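Long-range contact in flagellar biosynthetic protein FlhB (Shewanella putrefaciens CN-32, PDB 6Z0W), which probably takes part in flagellar type III export and in forming the basal-body rod, this chain being its cytoplasmic domain: residues 34-46 with 75-89. Sequence-based numbering, arbitrary orientation.
Sequences KRSAAPFVIAKGV and YHTTKLDQQIPEGLF
Lys44 lies across one face of the Tyr75 ring and places its ammonium on the carbonyl end of helix 68-77. Its CG sits between the backbone N and the carbonyl carbon (chi1 75°), and the extended chain beyond carries NZ to two carbonyls. Lys44 NZ donates to Tyr75 O at 2.7 Å, in the carbonyl plane. Lys44 NZ also donates to Thr78 O at 2.8 Å, from well above that carbonyl's plane. Lys44 NZ lies 4.5 Å from the Tyr75 ring centroid, a cation-pi contact, and CD adds a CH-pi contact. Val46 CG1 packs on the opposite face, while Gly45 N meets the ring edge.

Farther along, the backbones pair antiparallel. Phe40 and Gln83 form a single, non-hydrogen-bonded pair. It is flanked by Ile84 N to Pro39 O (3.1 Å) and Val41 N to Gln82 O (3.1 Å). Asp81 N then gives a short bond to Val41 O (2.6 Å). Gln83 stretches out, and Gln83 OE1 accepts Ala38 N at 3.2 Å.

Val41 CG2 packs on Thr78 CG2, and Pro39 CD fits against Ile84 CD1 and Phe89 CD1. A type II turn from Lys79 to Gln82 leads into the pairing. Gln82 OE1 braces it by accepting Lys79 N at 2.8 Å.

The contact thus joins the end of helix 68-77 and the loop after it to a sheet edge. Strand 40-46, broken near Ile42, is an outermost strand within this chain, bonded on its other side to strand 25-30. Val41 also touches Ile74 of helix 68-77, and Pro39 and Ile84 both reach Val92 of helix 89-100.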
ATOM      1  N   LYS A  34      -3.102  -9.004  16.054  1.00 37.81           N
ATOM      2  CA  LYS A  34      -3.662  -8.768  17.382  1.00 39.37           C
ATOM      3  C   LYS A  34      -4.593  -7.566  17.407  1.00 38.44           C
ATOM      4  O   LYS A  34      -5.341  -7.407  18.368  1.00 38.77           O
ATOM      5  CB  LYS A  34      -2.567  -8.620  18.443  1.00 42.43           C
ATOM      6  CG  LYS A  34      -1.708  -7.419  18.351  1.00 44.39           C
ATOM      7  CD  LYS A  34      -0.604  -7.472  19.415  1.00 46.16           C
ATOM      8  CE  LYS A  34       0.436  -6.381  19.135  1.00 47.69           C
ATOM      9  NZ  LYS A  34       1.007  -6.533  17.760  1.00 45.64           N
ATOM     10  N   ARG A  35      -4.622  -6.782  16.339  1.00 38.68           N
ATOM     11  CA  ARG A  35      -5.456  -5.601  16.196  1.00 44.26           C
ATOM     12  C   ARG A  35      -6.557  -5.795  15.160  1.00 41.60           C
ATOM     13  O   ARG A  35      -7.699  -5.390  15.398  1.00 40.71           O
ATOM     14  CB  ARG A  35      -4.586  -4.393  15.800  1.00 50.76           C
ATOM     15  CG  ARG A  35      -4.985  -3.050  16.396  1.00 60.86           C
ATOM     16  CD  ARG A  35      -4.612  -1.853  15.453  1.00 64.08           C
ATOM     17  NE  ARG A  35      -5.448  -1.802  14.246  1.00 62.66           N
ATOM     18  CZ  ARG A  35      -5.736  -0.706  13.545  1.00 63.90           C
ATOM     19  NH1 ARG A  35      -5.260   0.477  13.909  1.00 65.93           N
ATOM     20  NH2 ARG A  35      -6.512  -0.792  12.466  1.00 64.02           N
ATOM     21  N   SER A  36      -6.252  -6.411  14.016  1.00 37.71           N
ATOM     22  CA  SER A  36      -7.248  -6.527  12.952  1.00 41.57           C
ATOM     23  C   SER A  36      -6.965  -7.750  12.093  1.00 37.75           C
ATOM     24  O   SER A  36      -5.808  -8.062  11.788  1.00 37.77           O
ATOM     25  CB  SER A  36      -7.260  -5.286  12.053  1.00 44.47           C
ATOM     26  OG  SER A  36      -7.029  -4.134  12.832  1.00 51.33           O
ATOM     27  N   ALA A  37      -8.047  -8.412  11.682  1.00 35.83           N
ATOM     28  CA  ALA A  37      -7.923  -9.511  10.739  1.00 34.07           C
ATOM     29  C   ALA A  37      -7.377  -9.026   9.399  1.00 34.66           C
ATOM     30  O   ALA A  37      -6.637  -9.758   8.724  1.00 31.12           O
ATOM     31  CB  ALA A  37      -9.291 -10.188  10.558  1.00 35.41           C
ATOM     32  N   ALA A  38      -7.733  -7.780   8.976  1.00 36.05           N
ATOM     33  CA  ALA A  38      -7.245  -7.358   7.659  1.00 36.12           C
ATOM     34  C   ALA A  38      -6.081  -6.363   7.779  1.00 36.37           C
ATOM     35  O   ALA A  38      -6.010  -5.601   8.748  1.00 33.03           O
ATOM     36  CB  ALA A  38      -8.366  -6.708   6.848  1.00 37.42           C
ATOM     37  N   PRO A  39      -5.164  -6.328   6.806  1.00 34.37           N
ATOM     38  CA  PRO A  39      -4.120  -5.301   6.841  1.00 34.01           C
ATOM     39  C   PRO A  39      -4.757  -3.921   6.885  1.00 34.78           C
ATOM     40  O   PRO A  39      -5.888  -3.717   6.429  1.00 33.19           O
ATOM     41  CB  PRO A  39      -3.352  -5.518   5.532  1.00 35.91           C
ATOM     42  CG  PRO A  39      -3.687  -6.907   5.089  1.00 35.34           C
ATOM     43  CD  PRO A  39      -5.107  -7.126   5.564  1.00 33.25           C
ATOM     44  N   PHE A  40      -4.032  -2.976   7.458  1.00 30.24           N
ATOM     45  CA  PHE A  40      -4.514  -1.612   7.548  1.00 32.18           C
ATOM     46  C   PHE A  40      -3.465  -0.636   7.025  1.00 33.13           C
ATOM     47  O   PHE A  40      -2.265  -0.924   6.986  1.00 31.57           O
ATOM     48  CB  PHE A  40      -4.911  -1.224   8.987  1.00 36.12           C
ATOM     49  CG  PHE A  40      -3.960  -1.716  10.056  1.00 40.24           C
ATOM     50  CD1 PHE A  40      -2.986  -0.877  10.603  1.00 39.32           C
ATOM     51  CD2 PHE A  40      -4.074  -3.013  10.548  1.00 41.33           C
ATOM     52  CE1 PHE A  40      -2.124  -1.353  11.598  1.00 41.23           C
ATOM     53  CE2 PHE A  40      -3.233  -3.476  11.527  1.00 40.43           C
ATOM     54  CZ  PHE A  40      -2.260  -2.651  12.059  1.00 40.69           C
ATOM     55  N   VAL A  41      -3.936   0.550   6.647  1.00 34.88           N
ATOM     56  CA  VAL A  41      -3.060   1.582   6.100  1.00 31.43           C
ATOM     57  C   VAL A  41      -2.625   2.482   7.249  1.00 31.43           C
ATOM     58  O   VAL A  41      -3.471   3.013   7.971  1.00 35.48           O
ATOM     59  CB  VAL A  41      -3.778   2.379   4.996  1.00 32.12           C
ATOM     60  CG1 VAL A  41      -3.057   3.671   4.694  1.00 29.12           C
ATOM     61  CG2 VAL A  41      -3.931   1.498   3.734  1.00 32.73           C
ATOM     62  N   ILE A  42      -1.314   2.657   7.432  1.00 30.96           N
ATOM     63  CA  ILE A  42      -0.809   3.528   8.498  1.00 30.50           C
ATOM     64  C   ILE A  42      -0.176   4.799   7.960  1.00 32.79           C
ATOM     65  O   ILE A  42       0.089   5.726   8.751  1.00 33.46           O
ATOM     66  CB  ILE A  42       0.188   2.789   9.416  1.00 29.72           C
ATOM     67  CG1 ILE A  42       1.398   2.328   8.603  1.00 28.00           C
ATOM     68  CG2 ILE A  42      -0.469   1.583  10.026  1.00 29.06           C
ATOM     69  CD1 ILE A  42       2.424   1.621   9.459  1.00 29.20           C
ATOM     70  N   ALA A  43       0.044   4.892   6.649  1.00 33.29           N
ATOM     71  CA  ALA A  43       0.432   6.141   6.006  1.00 33.35           C
ATOM     72  C   ALA A  43       0.033   6.068   4.534  1.00 33.53           C
ATOM     73  O   ALA A  43       0.024   4.984   3.942  1.00 36.11           O
ATOM     74  CB  ALA A  43       1.941   6.400   6.147  1.00 33.92           C
ATOM     75  N   LYS A  44      -0.307   7.218   3.954  1.00 33.74           N
ATOM     76  CA  LYS A  44      -0.589   7.277   2.535  1.00 32.66           C
ATOM     77  C   LYS A  44      -0.374   8.701   2.043  1.00 35.20           C
ATOM     78  O   LYS A  44      -0.494   9.659   2.803  1.00 36.14           O
ATOM     79  CB  LYS A  44      -2.023   6.809   2.217  1.00 31.95           C
ATOM     80  CG  LYS A  44      -3.156   7.786   2.553  1.00 36.07           C
ATOM     81  CD  LYS A  44      -4.448   7.171   1.979  1.00 39.10           C
ATOM     82  CE  LYS A  44      -5.691   8.033   2.052  1.00 37.85           C
ATOM     83  NZ  LYS A  44      -6.895   7.217   1.653  1.00 36.14           N
ATOM     84  N   GLY A  45      -0.056   8.825   0.759  1.00 34.03           N
ATOM     85  CA  GLY A  45       0.128  10.133   0.155  1.00 35.15           C
ATOM     86  C   GLY A  45       0.276   9.995  -1.338  1.00 35.88           C
ATOM     87  O   GLY A  45       0.528   8.903  -1.867  1.00 36.04           O
ATOM     88  N   VAL A  46       0.096  11.113  -2.022  1.00 40.04           N
ATOM     89  CA  VAL A  46       0.364  11.116  -3.442  1.00 41.87           C
ATOM     90  C   VAL A  46       1.541  12.031  -3.701  1.00 46.71           C
ATOM     91  O   VAL A  46       1.956  12.833  -2.849  1.00 45.96           O
ATOM     92  CB  VAL A  46      -0.854  11.531  -4.295  1.00 43.21           C
ATOM     93  CG1 VAL A  46      -2.001  10.537  -4.102  1.00 38.98           C
ATOM     94  CG2 VAL A  46      -1.276  12.989  -3.981  1.00 46.32           C
ATOM     95  N   TYR A  75      -5.359   3.274  -1.899  1.00 38.90           N
ATOM     96  CA  TYR A  75      -5.403   4.693  -1.556  1.00 37.95           C
ATOM     97  C   TYR A  75      -6.834   5.227  -1.584  1.00 38.72           C
ATOM     98  O   TYR A  75      -7.267   5.921  -0.649  1.00 37.24           O
ATOM     99  CB  TYR A  75      -4.512   5.490  -2.513  1.00 38.31           C
ATOM    100  CG  TYR A  75      -4.365   6.951  -2.123  1.00 37.84           C
ATOM    101  CD1 TYR A  75      -3.270   7.377  -1.386  1.00 35.76           C
ATOM    102  CD2 TYR A  75      -5.337   7.896  -2.471  1.00 40.86           C
ATOM    103  CE1 TYR A  75      -3.132   8.698  -1.009  1.00 44.46           C
ATOM    104  CE2 TYR A  75      -5.206   9.241  -2.102  1.00 46.55           C
ATOM    105  CZ  TYR A  75      -4.101   9.633  -1.371  1.00 49.67           C
ATOM    106  OH  TYR A  75      -3.929  10.947  -0.982  1.00 57.21           O
ATOM    107  N   HIS A  76      -7.593   4.870  -2.630  1.00 38.57           N
ATOM    108  CA  HIS A  76      -8.925   5.430  -2.852  1.00 42.49           C
ATOM    109  C   HIS A  76      -9.973   4.896  -1.899  1.00 40.48           C
ATOM    110  O   HIS A  76     -11.011   5.548  -1.740  1.00 41.94           O
ATOM    111  CB  HIS A  76      -9.393   5.153  -4.277  1.00 46.39           C
ATOM    112  CG  HIS A  76      -8.588   5.857  -5.315  1.00 54.75           C
ATOM    113  ND1 HIS A  76      -8.311   5.299  -6.544  1.00 56.15           N
ATOM    114  CD2 HIS A  76      -7.994   7.070  -5.306  1.00 55.85           C
ATOM    115  CE1 HIS A  76      -7.581   6.141  -7.249  1.00 56.53           C
ATOM    116  NE2 HIS A  76      -7.374   7.222  -6.520  1.00 58.14           N
ATOM    117  N   THR A  77      -9.724   3.739  -1.268  1.00 39.13           N
ATOM    118  CA  THR A  77     -10.738   2.985  -0.541  1.00 38.41           C
ATOM    119  C   THR A  77     -10.441   2.813   0.949  1.00 38.28           C
ATOM    120  O   THR A  77     -11.258   2.209   1.659  1.00 39.15           O
ATOM    121  CB  THR A  77     -10.899   1.591  -1.158  1.00 36.02           C
ATOM    122  OG1 THR A  77      -9.698   0.834  -0.945  1.00 35.98           O
ATOM    123  CG2 THR A  77     -11.210   1.661  -2.645  1.00 32.38           C
ATOM    124  N   THR A  78      -9.303   3.307   1.436  1.00 34.89           N
ATOM    125  CA  THR A  78      -8.832   3.039   2.791  1.00 33.67           C
ATOM    126  C   THR A  78      -8.281   4.325   3.387  1.00 35.99           C
ATOM    127  O   THR A  78      -7.216   4.783   2.949  1.00 39.29           O
ATOM    128  CB  THR A  78      -7.724   1.965   2.785  1.00 29.91           C
ATOM    129  OG1 THR A  78      -8.115   0.870   1.951  1.00 32.76           O
ATOM    130  CG2 THR A  78      -7.447   1.459   4.212  1.00 28.10           C
ATOM    131  N   LYS A  79      -8.971   4.888   4.392  1.00 35.43           N
ATOM    132  CA  LYS A  79      -8.401   6.003   5.144  1.00 40.77           C
ATOM    133  C   LYS A  79      -7.270   5.548   6.069  1.00 39.22           C
ATOM    134  O   LYS A  79      -7.102   4.361   6.356  1.00 41.61           O
ATOM    135  CB  LYS A  79      -9.441   6.696   6.009  1.00 48.29           C
ATOM    136  CG  LYS A  79     -10.799   6.902   5.438  1.00 53.80           C
ATOM    137  CD  LYS A  79     -11.431   8.022   6.218  1.00 58.89           C
ATOM    138  CE  LYS A  79     -12.618   8.606   5.482  1.00 63.45           C
ATOM    139  NZ  LYS A  79     -13.441   9.548   6.313  1.00 66.43           N
ATOM    140  N   LEU A  80      -6.538   6.526   6.602  1.00 37.52           N
ATOM    141  CA  LEU A  80      -5.487   6.252   7.566  1.00 41.01           C
ATOM    142  C   LEU A  80      -6.036   5.456   8.740  1.00 41.51           C
ATOM    143  O   LEU A  80      -7.118   5.757   9.253  1.00 42.46           O
ATOM    144  CB  LEU A  80      -4.897   7.563   8.060  1.00 44.95           C
ATOM    145  CG  LEU A  80      -3.969   8.221   7.058  1.00 47.17           C
ATOM    146  CD1 LEU A  80      -3.580   9.630   7.521  1.00 47.84           C
ATOM    147  CD2 LEU A  80      -2.750   7.322   6.928  1.00 45.00           C
ATOM    148  N   ASP A  81      -5.294   4.428   9.144  1.00 42.35           N
ATOM    149  CA  ASP A  81      -5.597   3.591  10.297  1.00 47.50           C
ATOM    150  C   ASP A  81      -6.832   2.722  10.078  1.00 46.08           C
ATOM    151  O   ASP A  81      -7.371   2.164  11.028  1.00 49.53           O
ATOM    152  CB  ASP A  81      -5.735   4.443  11.571  1.00 54.63           C
ATOM    153  CG  ASP A  81      -4.522   5.370  11.799  1.00 61.93           C
ATOM    154  OD1 ASP A  81      -3.408   5.044  11.324  1.00 62.91           O
ATOM    155  OD2 ASP A  81      -4.676   6.428  12.457  1.00 66.23           O
ATOM    156  N   GLN A  82      -7.252   2.542   8.832  1.00 40.63           N
ATOM    157  CA  GLN A  82      -8.425   1.758   8.483  1.00 41.21           C
ATOM    158  C   GLN A  82      -7.997   0.475   7.765  1.00 39.03           C
ATOM    159  O   GLN A  82      -6.978   0.446   7.069  1.00 36.20           O
ATOM    160  CB  GLN A  82      -9.379   2.588   7.599  1.00 45.87           C
ATOM    161  CG  GLN A  82     -10.750   1.958   7.359  1.00 51.07           C
ATOM    162  CD  GLN A  82     -11.631   2.701   6.322  1.00 55.02           C
ATOM    163  OE1 GLN A  82     -11.143   3.440   5.442  1.00 48.91           O
ATOM    164  NE2 GLN A  82     -12.949   2.501   6.444  1.00 60.28           N
ATOM    165  N   GLN A  83      -8.758  -0.610   7.973  1.00 38.75           N
ATOM    166  CA  GLN A  83      -8.511  -1.828   7.210  1.00 40.25           C
ATOM    167  C   GLN A  83      -8.886  -1.653   5.746  1.00 34.56           C
ATOM    168  O   GLN A  83      -9.870  -0.987   5.404  1.00 33.87           O
ATOM    169  CB  GLN A  83      -9.292  -3.017   7.796  1.00 45.00           C
ATOM    170  CG  GLN A  83      -9.355  -2.990   9.308  1.00 48.57           C
ATOM    171  CD  GLN A  83     -10.054  -4.196   9.912  1.00 49.44           C
ATOM    172  OE1 GLN A  83      -9.752  -5.350   9.580  1.00 49.62           O
ATOM    173  NE2 GLN A  83     -11.020  -3.930  10.788  1.00 46.65           N
ATOM    174  N   ILE A  84      -8.077  -2.245   4.874  1.00 34.17           N
ATOM    175  CA  ILE A  84      -8.396  -2.324   3.448  1.00 35.50           C
ATOM    176  C   ILE A  84      -9.745  -3.013   3.269  1.00 38.25           C
ATOM    177  O   ILE A  84     -10.138  -3.843   4.106  1.00 38.03           O
ATOM    178  CB  ILE A  84      -7.319  -3.094   2.663  1.00 32.20           C
ATOM    179  CG1 ILE A  84      -7.224  -4.530   3.217  1.00 37.46           C
ATOM    180  CG2 ILE A  84      -6.018  -2.356   2.727  1.00 30.42           C
ATOM    181  CD1 ILE A  84      -6.268  -5.439   2.455  1.00 39.38           C
ATOM    182  N   PRO A  85     -10.466  -2.718   2.186  1.00 39.81           N
ATOM    183  CA  PRO A  85     -11.707  -3.446   1.898  1.00 40.15           C
ATOM    184  C   PRO A  85     -11.448  -4.929   1.686  1.00 37.95           C
ATOM    185  O   PRO A  85     -10.388  -5.348   1.199  1.00 37.53           O
ATOM    186  CB  PRO A  85     -12.205  -2.805   0.595  1.00 43.25           C
ATOM    187  CG  PRO A  85     -11.453  -1.514   0.471  1.00 42.42           C
ATOM    188  CD  PRO A  85     -10.124  -1.771   1.112  1.00 40.56           C
ATOM    189  N   GLU A  86     -12.468  -5.712   1.994  1.00 37.45           N
ATOM    190  CA  GLU A  86     -12.373  -7.155   1.840  1.00 42.94           C
ATOM    191  C   GLU A  86     -12.019  -7.551   0.403  1.00 41.38           C
ATOM    192  O   GLU A  86     -11.279  -8.520   0.193  1.00 42.55           O
ATOM    193  CB  GLU A  86     -13.688  -7.771   2.310  1.00 49.89           C
ATOM    194  CG  GLU A  86     -14.097  -9.063   1.666  1.00 57.75           C
ATOM    195  CD  GLU A  86     -15.577  -9.352   1.887  1.00 66.65           C
ATOM    196  OE1 GLU A  86     -16.398  -8.974   1.022  1.00 69.16           O
ATOM    197  OE2 GLU A  86     -15.919  -9.947   2.932  1.00 70.68           O
ATOM    198  N   GLY A  87     -12.471  -6.786  -0.594  1.00 37.63           N
ATOM    199  CA  GLY A  87     -12.170  -7.147  -1.966  1.00 37.26           C
ATOM    200  C   GLY A  87     -10.688  -7.100  -2.310  1.00 37.93           C
ATOM    201  O   GLY A  87     -10.290  -7.641  -3.353  1.00 38.79           O
ATOM    202  N   LEU A  88      -9.860  -6.454  -1.466  1.00 33.61           N
ATOM    203  CA  LEU A  88      -8.425  -6.356  -1.699  1.00 31.04           C
ATOM    204  C   LEU A  88      -7.612  -7.253  -0.780  1.00 30.41           C
ATOM    205  O   LEU A  88      -6.377  -7.215  -0.833  1.00 32.20           O
ATOM    206  CB  LEU A  88      -7.952  -4.898  -1.542  1.00 34.79           C
ATOM    207  CG  LEU A  88      -8.597  -3.904  -2.534  1.00 35.07           C
ATOM    208  CD1 LEU A  88      -8.019  -2.484  -2.349  1.00 36.81           C
ATOM    209  CD2 LEU A  88      -8.404  -4.413  -3.970  1.00 32.97           C
ATOM    210  N   PHE A  89      -8.260  -8.044   0.068  1.00 33.81           N
ATOM    211  CA  PHE A  89      -7.502  -8.805   1.059  1.00 33.05           C
ATOM    212  C   PHE A  89      -6.528  -9.770   0.393  1.00 29.65           C
ATOM    213  O   PHE A  89      -5.333  -9.775   0.700  1.00 29.14           O
ATOM    214  CB  PHE A  89      -8.432  -9.577   1.996  1.00 32.45           C
ATOM    215  CG  PHE A  89      -7.673 -10.408   2.989  1.00 36.63           C
ATOM    216  CD1 PHE A  89      -7.258  -9.856   4.200  1.00 36.53           C
ATOM    217  CD2 PHE A  89      -7.313 -11.721   2.700  1.00 37.01           C
ATOM    218  CE1 PHE A  89      -6.529 -10.619   5.125  1.00 35.95           C
ATOM    219  CE2 PHE A  89      -6.560 -12.482   3.621  1.00 35.84           C
ATOM    220  CZ  PHE A  89      -6.171 -11.929   4.826  1.00 34.14           C
TER